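N-acetylglucosamine-6-phosphate deacetylase (Thermotoga maritima, PDB 1O12) probably removes the acetyl group from N-acetylglucosamine-6-phosphate, using one bound divalent metal cation per subunit. Local coordinates at residues V362-T365 with E370-F373. Residues are numbered along the deposited sequence; the frame is centred on the assembly and turned at random.
Sequences VVMT and EVVF
F373 swings CG opposite its own backbone nitrogen (chi1 176°), which carries its ring alongside the neighbouring strand, past M364 and V363 toward V362. In T365 a chi1 of -56° leaves OG1 on the side of the backbone N, where it meets CD2 of that ring. The two residues belong to an antiparallel beta hairpin, strands 362-367 and 370-374, near the C-terminus of this amidohydrolase chain, and the pairing illustrates how a classic beta bulge lets one residue face two. The hairpin lies at the surface, away from the metal and substrate sites, and the contact is structural packing. V372 and F373 both lie opposite T365. The carbonyl oxygen of T365 takes a short bond from V372 N at 2.8 Å. F373 N adds a weak one to the same T365 oxygen at 3.5 Å. In return, T365 N bonds to F373 O at 2.9 Å. CA of M364 adds a C-H...O contact to the same F373 oxygen.

T365 and F373 project from the same face of the hairpin, their CB atoms 3.9 Å apart. The T365 hydroxyl is hydrogen-bonded to the backbone oxygen of Y83; V372 and F373 also touch Y83, placing this part of the hairpin against the C-terminal end of helix 75-83. A second classic bulge, V363 and M364 opposite L355, joins its other edge to strand 353-356. At the far side of the F373 ring, CE2 lies 4.1 Å from V362 CG1. Away from the ring, the selenomethionine M364 crosses V371 at about a right angle, its CG meeting CG1 of V371 at 3.9 Å.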
ATOM      1  N   VAL A 362     -22.852  -8.460 -21.135  1.00 33.79           N
ATOM      2  CA  VAL A 362     -22.976  -9.883 -21.419  1.00 34.84           C
ATOM      3  C   VAL A 362     -24.024 -10.110 -22.484  1.00 36.91           C
ATOM      4  O   VAL A 362     -25.128  -9.542 -22.416  1.00 36.49           O
ATOM      5  CB  VAL A 362     -23.415 -10.696 -20.202  1.00 35.27           C
ATOM      6  CG1 VAL A 362     -23.524 -12.151 -20.603  1.00 33.33           C
ATOM      7  CG2 VAL A 362     -22.424 -10.506 -19.038  1.00 34.51           C
ATOM      8  N   VAL A 363     -23.669 -10.919 -23.475  1.00 36.67           N
ATOM      9  CA  VAL A 363     -24.598 -11.225 -24.532  1.00 38.73           C
ATOM     10  C   VAL A 363     -24.802 -12.738 -24.660  1.00 39.54           C
ATOM     11  O   VAL A 363     -25.706 -13.193 -25.330  1.00 41.33           O
ATOM     12  CB  VAL A 363     -24.153 -10.558 -25.895  1.00 39.33           C
ATOM     13  CG1 VAL A 363     -22.822  -9.888 -25.739  1.00 40.38           C
ATOM     14  CG2 VAL A 363     -24.085 -11.573 -27.018  1.00 38.86           C
HETATM   15  N   MSE A 364     -23.987 -13.527 -23.991  1.00 41.10           N
HETATM   16  CA  MSE A 364     -24.149 -14.967 -24.084  1.00 42.01           C
HETATM   17  C   MSE A 364     -23.255 -15.698 -23.100  1.00 38.89           C
HETATM   18  O   MSE A 364     -22.078 -15.365 -22.941  1.00 37.72           O
HETATM   19  CB  MSE A 364     -23.845 -15.446 -25.507  1.00 48.23           C
HETATM   20  CG  MSE A 364     -24.024 -16.956 -25.685  1.00 57.86           C
HETATM   21 SE   MSE A 364     -24.017 -17.608 -27.568  1.00 73.19          SE
HETATM   22  CE  MSE A 364     -22.348 -18.616 -27.640  1.00 65.37           C
ATOM     23  N   THR A 365     -23.822 -16.696 -22.440  1.00 35.84           N
ATOM     24  CA  THR A 365     -23.073 -17.467 -21.466  1.00 34.35           C
ATOM     25  C   THR A 365     -23.146 -18.931 -21.845  1.00 34.42           C
ATOM     26  O   THR A 365     -24.179 -19.422 -22.283  1.00 35.63           O
ATOM     27  CB  THR A 365     -23.643 -17.244 -20.031  1.00 34.15           C
ATOM     28  OG1 THR A 365     -23.625 -15.842 -19.732  1.00 32.34           O
ATOM     29  CG2 THR A 365     -22.824 -17.979 -18.983  1.00 32.28           C
ATOM     30  N   GLU A 370     -22.804 -25.793 -23.434  1.00 43.59           N
ATOM     31  CA  GLU A 370     -24.212 -25.505 -23.692  1.00 43.33           C
ATOM     32  C   GLU A 370     -24.511 -24.032 -23.388  1.00 42.52           C
ATOM     33  O   GLU A 370     -24.159 -23.519 -22.321  1.00 42.33           O
ATOM     34  CB  GLU A 370     -25.123 -26.380 -22.814  1.00 45.39           C
ATOM     35  CG  GLU A 370     -24.947 -27.896 -22.990  1.00 51.68           C
ATOM     36  CD  GLU A 370     -25.366 -28.396 -24.377  1.00 55.08           C
ATOM     37  OE1 GLU A 370     -26.495 -28.057 -24.806  1.00 56.12           O
ATOM     38  OE2 GLU A 370     -24.575 -29.132 -25.030  1.00 55.43           O
ATOM     39  N   VAL A 371     -25.159 -23.360 -24.334  1.00 40.84           N
ATOM     40  CA  VAL A 371     -25.561 -21.962 -24.182  1.00 38.44           C
ATOM     41  C   VAL A 371     -26.616 -21.909 -23.101  1.00 38.57           C
ATOM     42  O   VAL A 371     -27.668 -22.497 -23.270  1.00 40.33           O
ATOM     43  CB  VAL A 371     -26.233 -21.452 -25.443  1.00 37.22           C
ATOM     44  CG1 VAL A 371     -26.537 -19.970 -25.315  1.00 33.55           C
ATOM     45  CG2 VAL A 371     -25.368 -21.790 -26.640  1.00 36.97           C
ATOM     46  N   VAL A 372     -26.378 -21.188 -22.011  1.00 37.56           N
ATOM     47  CA  VAL A 372     -27.374 -21.136 -20.954  1.00 35.10           C
ATOM     48  C   VAL A 372     -27.963 -19.769 -20.807  1.00 34.01           C
ATOM     49  O   VAL A 372     -28.765 -19.524 -19.916  1.00 34.45           O
ATOM     50  CB  VAL A 372     -26.769 -21.572 -19.628  1.00 36.71           C
ATOM     51  CG1 VAL A 372     -26.563 -23.094 -19.656  1.00 35.44           C
ATOM     52  CG2 VAL A 372     -25.421 -20.847 -19.407  1.00 34.97           C
ATOM     53  N   PHE A 373     -27.561 -18.870 -21.694  1.00 34.75           N
ATOM     54  CA  PHE A 373     -28.058 -17.498 -21.666  1.00 35.97           C
ATOM     55  C   PHE A 373     -27.715 -16.729 -22.930  1.00 38.49           C
ATOM     56  O   PHE A 373     -26.594 -16.815 -23.427  1.00 40.70           O
ATOM     57  CB  PHE A 373     -27.491 -16.720 -20.477  1.00 33.49           C
ATOM     58  CG  PHE A 373     -27.911 -15.271 -20.463  1.00 33.68           C
ATOM     59  CD1 PHE A 373     -29.170 -14.898 -19.987  1.00 32.42           C
ATOM     60  CD2 PHE A 373     -27.077 -14.286 -21.006  1.00 33.60           C
ATOM     61  CE1 PHE A 373     -29.597 -13.578 -20.051  1.00 31.73           C
ATOM     62  CE2 PHE A 373     -27.486 -12.947 -21.081  1.00 32.43           C
ATOM     63  CZ  PHE A 373     -28.752 -12.589 -20.603  1.00 34.53           C
TER